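Local coordinates for protein PAXT-1 (Caenorhabditis elegans, PDB 5FIR) that partners the exoribonuclease xrn-2 through its XTBD domain, stabilizing the enzyme and so contributing to the turnover of mature microRNAs, at residues B[5-14]-B[23-34]; B[44-52]-B[63-74]. All coordinates share one frame; numbering follows the deposited sequence.

How the interactions relate
The chain begins with helix 6-11, runs through a connection into helix 20-33, and interaction 1 closes that first loop by laying 5-14 back along 23-34. After helix 39-55 a second connection leads to helix 61-71, and interaction 2 closes this second loop by packing 63-74 on 44-52 at nearly a right angle. The two contacts stand in series, neither nested nor crossed, on opposite sides of the chain's centre and about 14 Å apart between their centres. Helix 20-33 joins them: the rings of Phe29 and Phe49 stack, and His33 NE2 probably hydrogen-bonds Met70 O. Together they tie four helices into the XTBD domain.

Interaction 1: B[5-14]-B[23-34]; sequences GKLEDVEAEK and WELRKAFMLAHY
Helices 6-11 and 23-33 run roughly antiparallel, 138° between their directions and 10.0 Å between axes, with Val10 nearest Lys27 in backbone register. Val10 is the knob of the contact, set among Trp23, Lys27, Met30 and Leu31. Its two methyls split the work: Val10 CG1, anti to the backbone N (chi1 173°), lies 3.7 Å from Lys27 CG, while CG2 turns to Leu31 CD2.

At one end the extended Lys6 chain slides past Tyr34 in the opposite direction, Lys6 CG lying over one face of the Tyr34 ring, 3.8 Å from the centroid. Tyr34 OH donates to Asp9 OD2 at 2.8 Å, reaching the anti side of a carboxylate whose plane is turned steeply from the ring.

At the other end Trp23 is clamped between aliphatic chains. Lys14 CB sits squarely over the six-membered ring of Trp23, 3.7 Å from the centroid, and Lys27 CB covers the opposite face nearer the rim. Near the ring plane, Trp23 NE1 donates to Glu11 OE2 (3.2 Å, 153° at the hydrogen), approaching from above the carboxylate plane. Lys27 NZ lies between Glu11, a long salt bridge, and Glu24 OE2, 3.0 Å away, forming a small charged network. Glu13 O lies in plane at the edge of the Arg26 guanidinium, but the bond from NH2 is weak and doubtful; the stronger partner is Glu18, which Arg26 NE meets in a salt bridge.

Knob-into-hole packing, edged by polar bonds, thus joins an obliquely crossed, roughly antiparallel pair of consecutive helices at the N-terminal end of the XTBD domain.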
# COMPACT_ATOMS: atom_id res chain seq x y z
N GLY B 5 -11.38 15.02 -37.55
CA GLY B 5 -10.82 14.16 -38.59
C GLY B 5 -10.41 12.81 -38.03
O GLY B 5 -10.36 12.61 -36.82
N LYS B 6 -10.11 11.85 -38.92
CA LYS B 6 -9.66 10.54 -38.46
C LYS B 6 -8.20 10.58 -38.01
O LYS B 6 -7.85 9.94 -37.01
CB LYS B 6 -9.88 9.51 -39.57
CG LYS B 6 -9.01 8.26 -39.57
CD LYS B 6 -9.46 7.35 -40.73
CE LYS B 6 -8.36 6.45 -41.27
NZ LYS B 6 -8.77 5.91 -42.60
N LEU B 7 -7.35 11.35 -38.69
CA LEU B 7 -5.95 11.46 -38.28
C LEU B 7 -5.80 12.17 -36.94
O LEU B 7 -5.03 11.72 -36.08
CB LEU B 7 -5.13 12.17 -39.35
CG LEU B 7 -4.75 11.34 -40.58
CD1 LEU B 7 -3.92 12.16 -41.57
CD2 LEU B 7 -3.98 10.10 -40.15
N GLU B 8 -6.53 13.26 -36.72
CA GLU B 8 -6.43 13.94 -35.42
C GLU B 8 -7.08 13.13 -34.30
O GLU B 8 -6.63 13.20 -33.14
CB GLU B 8 -7.06 15.33 -35.50
CG GLU B 8 -6.98 16.10 -34.19
CD GLU B 8 -8.28 16.78 -33.85
OE1 GLU B 8 -9.34 16.11 -33.87
OE2 GLU B 8 -8.24 18.00 -33.58
N ASP B 9 -8.13 12.37 -34.62
CA ASP B 9 -8.75 11.51 -33.62
C ASP B 9 -7.74 10.50 -33.12
O ASP B 9 -7.55 10.35 -31.91
CB ASP B 9 -9.98 10.81 -34.18
CG ASP B 9 -11.27 11.46 -33.72
OD1 ASP B 9 -11.21 12.56 -33.11
OD2 ASP B 9 -12.35 10.85 -33.94
N VAL B 10 -7.06 9.81 -34.04
CA VAL B 10 -6.10 8.79 -33.62
C VAL B 10 -4.97 9.44 -32.82
O VAL B 10 -4.57 8.93 -31.76
CB VAL B 10 -5.57 8.02 -34.85
CG1 VAL B 10 -4.43 7.07 -34.47
CG2 VAL B 10 -6.70 7.24 -35.48
N GLU B 11 -4.52 10.61 -33.27
CA GLU B 11 -3.38 11.25 -32.61
C GLU B 11 -3.72 11.62 -31.17
O GLU B 11 -2.83 11.61 -30.32
CB GLU B 11 -2.95 12.49 -33.39
CG GLU B 11 -1.45 12.68 -33.45
CD GLU B 11 -0.77 11.64 -34.36
OE1 GLU B 11 -1.23 11.46 -35.51
OE2 GLU B 11 0.23 11.02 -33.94
N ALA B 12 -4.99 11.92 -30.88
CA ALA B 12 -5.39 12.24 -29.52
C ALA B 12 -5.44 11.02 -28.61
O ALA B 12 -5.65 11.18 -27.40
CB ALA B 12 -6.75 12.95 -29.54
N GLU B 13 -5.23 9.81 -29.15
CA GLU B 13 -5.21 8.60 -28.34
C GLU B 13 -3.84 8.31 -27.75
O GLU B 13 -3.73 7.46 -26.86
CB GLU B 13 -5.67 7.39 -29.16
CG GLU B 13 -7.17 7.28 -29.20
CD GLU B 13 -7.75 7.05 -27.80
OE1 GLU B 13 -7.16 6.27 -26.99
OE2 GLU B 13 -8.79 7.67 -27.51
N LYS B 14 -2.80 9.00 -28.23
CA LYS B 14 -1.46 8.82 -27.71
C LYS B 14 -1.42 9.21 -26.24
O LYS B 14 -2.10 10.14 -25.81
CB LYS B 14 -0.45 9.65 -28.51
CG LYS B 14 1.01 9.33 -28.19
CD LYS B 14 2.02 10.36 -28.73
CE LYS B 14 3.45 10.03 -28.24
NZ LYS B 14 4.48 11.03 -28.67
N TRP B 23 4.12 3.80 -30.16
CA TRP B 23 2.96 4.57 -30.57
C TRP B 23 2.63 4.30 -32.02
O TRP B 23 1.45 4.19 -32.39
CB TRP B 23 3.19 6.06 -30.37
CG TRP B 23 2.17 6.87 -31.10
CD1 TRP B 23 2.39 7.84 -32.03
CD2 TRP B 23 0.74 6.79 -30.94
NE1 TRP B 23 1.20 8.36 -32.47
CE2 TRP B 23 0.17 7.73 -31.81
CE3 TRP B 23 -0.10 5.99 -30.16
CZ2 TRP B 23 -1.20 7.91 -31.91
CZ3 TRP B 23 -1.45 6.17 -30.27
CH2 TRP B 23 -1.99 7.12 -31.13
N GLU B 24 3.65 4.20 -32.87
CA GLU B 24 3.37 3.96 -34.28
C GLU B 24 2.64 2.64 -34.48
O GLU B 24 1.73 2.54 -35.30
CB GLU B 24 4.67 4.00 -35.09
CG GLU B 24 5.31 5.40 -35.27
CD GLU B 24 4.52 6.33 -36.20
OE1 GLU B 24 4.05 5.87 -37.26
OE2 GLU B 24 4.37 7.53 -35.86
N LEU B 25 2.97 1.62 -33.68
CA LEU B 25 2.24 0.38 -33.83
C LEU B 25 0.78 0.56 -33.44
O LEU B 25 -0.12 0.12 -34.16
CB LEU B 25 2.88 -0.70 -32.96
CG LEU B 25 3.29 -1.94 -33.73
CD1 LEU B 25 4.80 -1.95 -33.92
CD2 LEU B 25 2.80 -3.23 -33.05
N ARG B 26 0.52 1.27 -32.34
CA ARG B 26 -0.86 1.56 -31.97
C ARG B 26 -1.53 2.45 -33.00
O ARG B 26 -2.71 2.25 -33.33
CB ARG B 26 -0.91 2.21 -30.58
CG ARG B 26 -1.21 1.24 -29.44
CD ARG B 26 -2.35 1.72 -28.58
NE ARG B 26 -2.19 3.09 -28.08
CZ ARG B 26 -3.21 3.84 -27.68
NH1 ARG B 26 -4.44 3.33 -27.72
NH2 ARG B 26 -3.01 5.08 -27.25
N LYS B 27 -0.81 3.45 -33.51
CA LYS B 27 -1.40 4.35 -34.50
C LYS B 27 -1.90 3.56 -35.71
O LYS B 27 -3.05 3.72 -36.15
CB LYS B 27 -0.38 5.40 -34.94
CG LYS B 27 -1.01 6.50 -35.80
CD LYS B 27 0.02 7.34 -36.58
CE LYS B 27 0.76 8.35 -35.74
NZ LYS B 27 1.81 9.02 -36.56
N ALA B 28 -1.05 2.67 -36.23
CA ALA B 28 -1.37 1.93 -37.45
C ALA B 28 -2.56 0.99 -37.27
O ALA B 28 -3.36 0.79 -38.20
CB ALA B 28 -0.14 1.17 -37.92
N PHE B 29 -2.68 0.36 -36.10
CA PHE B 29 -3.83 -0.48 -35.84
C PHE B 29 -5.11 0.34 -35.78
O PHE B 29 -6.14 -0.05 -36.35
CB PHE B 29 -3.63 -1.28 -34.56
CG PHE B 29 -4.70 -2.29 -34.29
CD1 PHE B 29 -5.96 -1.89 -33.86
CD2 PHE B 29 -4.46 -3.63 -34.44
CE1 PHE B 29 -6.94 -2.81 -33.60
CE2 PHE B 29 -5.44 -4.55 -34.18
CZ PHE B 29 -6.69 -4.15 -33.76
N MSE B 30 -5.07 1.47 -35.08
CA MSE B 30 -6.25 2.29 -34.98
C MSE B 30 -6.62 2.82 -36.36
O MSE B 30 -7.80 2.93 -36.67
CB MSE B 30 -6.03 3.42 -33.99
CG MSE B 30 -5.56 2.93 -32.67
SE MSE B 30 -5.84 4.16 -31.20
CE MSE B 30 -7.79 4.17 -31.02
N LEU B 31 -5.61 3.12 -37.19
CA LEU B 31 -5.90 3.65 -38.52
C LEU B 31 -6.46 2.59 -39.46
O LEU B 31 -7.31 2.90 -40.30
CB LEU B 31 -4.65 4.28 -39.15
CG LEU B 31 -4.21 5.63 -38.57
CD1 LEU B 31 -2.77 5.98 -38.96
CD2 LEU B 31 -5.19 6.72 -38.99
N ALA B 32 -6.00 1.35 -39.32
CA ALA B 32 -6.47 0.27 -40.20
C ALA B 32 -7.92 -0.12 -39.94
O ALA B 32 -8.59 -0.61 -40.85
CB ALA B 32 -5.56 -0.95 -40.03
N HIS B 33 -8.46 0.14 -38.75
CA HIS B 33 -9.80 -0.31 -38.41
C HIS B 33 -10.72 0.81 -37.95
O HIS B 33 -11.88 0.54 -37.62
CB HIS B 33 -9.73 -1.39 -37.33
CG HIS B 33 -8.85 -2.56 -37.68
ND1 HIS B 33 -9.24 -3.56 -38.54
CD2 HIS B 33 -7.61 -2.90 -37.24
CE1 HIS B 33 -8.28 -4.47 -38.62
NE2 HIS B 33 -7.28 -4.09 -37.84
N TYR B 34 -10.26 2.06 -38.01
CA TYR B 34 -11.04 3.22 -37.59
C TYR B 34 -12.49 3.20 -38.07
O TYR B 34 -13.42 3.37 -37.28
CB TYR B 34 -10.34 4.48 -38.09
CG TYR B 34 -10.98 5.75 -37.59
CD1 TYR B 34 -10.78 6.17 -36.28
CD2 TYR B 34 -11.80 6.50 -38.41
CE1 TYR B 34 -11.38 7.32 -35.81
CE2 TYR B 34 -12.40 7.66 -37.96
CZ TYR B 34 -12.19 8.06 -36.66
OH TYR B 34 -12.78 9.21 -36.19

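Interaction 2: B[44-52]-B[63-74]; sequences CLSQLFINV and LMQKIRTMGAGI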
# COMPACT_ATOMS: atom_id res chain seq x y z
N CYS B 44 -10.16 -0.28 -27.08
CA CYS B 44 -9.99 -1.56 -26.43
C CYS B 44 -9.20 -2.49 -27.33
O CYS B 44 -8.16 -3.03 -26.94
CB CYS B 44 -11.35 -2.16 -26.10
SG CYS B 44 -11.24 -3.84 -25.52
N LEU B 45 -9.68 -2.65 -28.56
CA LEU B 45 -9.04 -3.55 -29.50
C LEU B 45 -7.62 -3.12 -29.80
O LEU B 45 -6.72 -3.95 -29.93
CB LEU B 45 -9.86 -3.61 -30.77
CG LEU B 45 -11.22 -4.24 -30.52
CD1 LEU B 45 -12.18 -3.85 -31.61
CD2 LEU B 45 -11.02 -5.73 -30.50
N SER B 46 -7.37 -1.81 -29.87
CA SER B 46 -6.01 -1.39 -30.16
C SER B 46 -5.09 -1.71 -29.00
O SER B 46 -3.96 -2.17 -29.19
CB SER B 46 -5.96 0.11 -30.47
OG SER B 46 -6.03 0.91 -29.31
N GLN B 47 -5.57 -1.49 -27.77
CA GLN B 47 -4.78 -1.85 -26.61
C GLN B 47 -4.60 -3.36 -26.52
O GLN B 47 -3.54 -3.86 -26.13
CB GLN B 47 -5.41 -1.29 -25.36
CG GLN B 47 -4.95 0.10 -25.13
CD GLN B 47 -3.49 0.12 -24.82
OE1 GLN B 47 -2.73 0.91 -25.38
NE2 GLN B 47 -3.06 -0.80 -23.95
N LEU B 48 -5.64 -4.09 -26.89
CA LEU B 48 -5.54 -5.54 -26.89
C LEU B 48 -4.43 -6.00 -27.82
O LEU B 48 -3.61 -6.85 -27.46
CB LEU B 48 -6.91 -6.07 -27.30
CG LEU B 48 -7.39 -7.47 -27.08
CD1 LEU B 48 -7.29 -7.78 -25.63
CD2 LEU B 48 -8.82 -7.39 -27.46
N PHE B 49 -4.34 -5.37 -28.99
CA PHE B 49 -3.32 -5.72 -29.97
C PHE B 49 -1.92 -5.51 -29.41
O PHE B 49 -1.12 -6.44 -29.38
CB PHE B 49 -3.52 -4.89 -31.24
CG PHE B 49 -2.40 -4.97 -32.23
CD1 PHE B 49 -2.03 -6.20 -32.80
CD2 PHE B 49 -1.76 -3.82 -32.67
CE1 PHE B 49 -1.02 -6.28 -33.74
CE2 PHE B 49 -0.75 -3.89 -33.61
CZ PHE B 49 -0.38 -5.13 -34.15
N ILE B 50 -1.63 -4.31 -28.91
CA ILE B 50 -0.26 -4.12 -28.43
C ILE B 50 -0.02 -4.79 -27.10
O ILE B 50 1.14 -4.96 -26.71
CB ILE B 50 0.18 -2.66 -28.34
CG1 ILE B 50 -0.60 -1.93 -27.31
CG2 ILE B 50 0.06 -1.94 -29.66
CD1 ILE B 50 0.13 -0.70 -26.99
N ASN B 51 -1.05 -5.16 -26.36
CA ASN B 51 -0.75 -5.96 -25.18
C ASN B 51 -0.24 -7.34 -25.56
O ASN B 51 0.63 -7.88 -24.87
CB ASN B 51 -1.98 -6.10 -24.28
CG ASN B 51 -2.25 -4.85 -23.51
OD1 ASN B 51 -1.42 -3.94 -23.47
ND2 ASN B 51 -3.43 -4.79 -22.88
N VAL B 52 -0.74 -7.89 -26.67
CA VAL B 52 -0.35 -9.24 -27.06
C VAL B 52 1.01 -9.23 -27.75
O VAL B 52 1.88 -10.05 -27.43
CB VAL B 52 -1.41 -9.89 -27.96
CG1 VAL B 52 -1.04 -11.33 -28.19
CG2 VAL B 52 -2.77 -9.79 -27.32
N LEU B 63 -10.37 -14.30 -28.63
CA LEU B 63 -9.84 -12.96 -28.88
C LEU B 63 -8.46 -13.01 -29.52
O LEU B 63 -8.08 -12.09 -30.26
CB LEU B 63 -9.76 -12.13 -27.59
CG LEU B 63 -10.99 -11.45 -26.98
CD1 LEU B 63 -10.61 -10.88 -25.64
CD2 LEU B 63 -11.51 -10.35 -27.88
N MSE B 64 -7.71 -14.07 -29.28
CA MSE B 64 -6.39 -14.20 -29.85
C MSE B 64 -6.50 -14.34 -31.37
O MSE B 64 -5.74 -13.72 -32.13
CB MSE B 64 -5.68 -15.40 -29.24
CG MSE B 64 -5.44 -15.28 -27.73
SE MSE B 64 -4.18 -13.89 -27.30
CE MSE B 64 -2.73 -15.02 -26.68
N GLN B 65 -7.47 -15.14 -31.81
CA GLN B 65 -7.70 -15.29 -33.24
C GLN B 65 -8.23 -14.00 -33.86
O GLN B 65 -7.98 -13.73 -35.04
CB GLN B 65 -8.67 -16.44 -33.48
CG GLN B 65 -8.71 -16.93 -34.91
CD GLN B 65 -10.03 -17.60 -35.23
OE1 GLN B 65 -10.98 -17.52 -34.44
NE2 GLN B 65 -10.11 -18.27 -36.39
N LYS B 66 -8.95 -13.19 -33.10
CA LYS B 66 -9.41 -11.91 -33.62
C LYS B 66 -8.24 -10.93 -33.74
O LYS B 66 -8.11 -10.23 -34.74
CB LYS B 66 -10.50 -11.32 -32.72
CG LYS B 66 -11.20 -10.08 -33.27
CD LYS B 66 -12.26 -9.56 -32.31
CE LYS B 66 -13.16 -8.46 -32.90
NZ LYS B 66 -14.15 -8.95 -33.90
N ILE B 67 -7.41 -10.86 -32.70
CA ILE B 67 -6.28 -9.93 -32.72
C ILE B 67 -5.16 -10.41 -33.64
O ILE B 67 -4.37 -9.59 -34.14
CB ILE B 67 -5.84 -9.67 -31.28
CG1 ILE B 67 -6.82 -8.67 -30.70
CG2 ILE B 67 -4.48 -9.04 -31.23
CD1 ILE B 67 -7.00 -7.47 -31.61
N ARG B 68 -5.05 -11.71 -33.88
CA ARG B 68 -4.13 -12.17 -34.92
C ARG B 68 -4.57 -11.64 -36.28
O ARG B 68 -3.77 -11.03 -37.01
CB ARG B 68 -4.07 -13.70 -34.95
CG ARG B 68 -2.86 -14.24 -35.70
CD ARG B 68 -2.92 -15.75 -35.88
NE ARG B 68 -3.18 -16.16 -37.27
CZ ARG B 68 -4.37 -16.58 -37.71
NH1 ARG B 68 -5.41 -16.63 -36.87
NH2 ARG B 68 -4.52 -16.95 -38.99
N THR B 69 -5.85 -11.81 -36.60
CA THR B 69 -6.39 -11.36 -37.88
C THR B 69 -6.28 -9.84 -38.04
O THR B 69 -5.82 -9.35 -39.07
CB THR B 69 -7.85 -11.80 -38.00
OG1 THR B 69 -7.90 -13.23 -37.99
CG2 THR B 69 -8.46 -11.28 -39.27
N MSE B 70 -6.70 -9.09 -37.02
CA MSE B 70 -6.70 -7.64 -37.11
C MSE B 70 -5.28 -7.15 -37.16
O MSE B 70 -4.93 -6.31 -38.00
CB MSE B 70 -7.43 -7.01 -35.92
CG MSE B 70 -8.87 -7.49 -35.74
SE MSE B 70 -9.94 -6.32 -34.61
CE MSE B 70 -10.42 -5.00 -35.92
N GLY B 71 -4.44 -7.70 -36.29
CA GLY B 71 -3.05 -7.29 -36.25
C GLY B 71 -2.22 -7.70 -37.46
O GLY B 71 -1.12 -7.17 -37.64
N ALA B 72 -2.72 -8.62 -38.28
CA ALA B 72 -1.93 -9.13 -39.40
C ALA B 72 -1.53 -8.00 -40.32
O ALA B 72 -2.37 -7.20 -40.75
CB ALA B 72 -2.71 -10.18 -40.18
N GLY B 73 -0.23 -7.90 -40.57
CA GLY B 73 0.25 -6.96 -41.55
C GLY B 73 0.58 -5.59 -41.03
O GLY B 73 0.97 -4.73 -41.80
N ILE B 74 0.42 -5.34 -39.75
CA ILE B 74 0.70 -3.99 -39.27
C ILE B 74 2.17 -3.92 -38.85
O ILE B 74 2.55 -3.20 -37.94
CB ILE B 74 -0.32 -3.63 -38.18
CG1 ILE B 74 -1.70 -3.66 -38.85
CG2 ILE B 74 -0.17 -2.24 -37.73
CD1 ILE B 74 -2.78 -4.27 -38.08
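Orthogonal helix packing within the all-helical XTBD domain brings Ile67 of 63-74 against 44-52 as a knob into a hole. The axes of helix 44-52 and helix 63-71 cross at -92° and come within 9.8 Å, so the contact is concentrated around one point, where Phe49 and Ile67 are nearest in backbone register.

The hole is made by Leu45, Leu48, Phe49 and Val52, and the two branches of Ile67 meet different walls. Ile67 CG1 lies 3.9 Å from Leu48 CG, and CD1, the end of that branch, comes near Leu45 O. With chi1 at -79°, CG1 is anti to the carbonyl carbon, which leaves CG2 anti to the backbone N. Ile67 CG2 reaches the backbone of helix 44-52 itself at Phe49 CA, 3.7 Å away, and also lies at the edge of the Phe49 ring.

Phe49 extends beyond Ile67 along the second helix. With CG anti to the backbone N (chi1 170°), its ring is carried to the last helical turn, where Phe49 CE1 lies 3.4 Å from Gly71 CA, against the backbone. The type II turn from Gly71 to Ile74 then folds the chain back, bringing Ile74 CB to 4.3 Å from Phe49 CZ.

Outlying pairs widen the contact. The side chains of Leu48 and Leu63 cross at about a right angle, with Leu48 CD2 4.0 Å from Leu63 CD2, and the selenium of Met64, a selenomethionine, touches Val52 CG1. Leu45 CD2 faces the selenium of Met70, also a selenomethionine. Leu48 additionally packs on an acidic side chain of another protein chain.

No hydrogen bond or salt bridge joins the segments, so their cohesion rests on apolar burial and van der Waals contact.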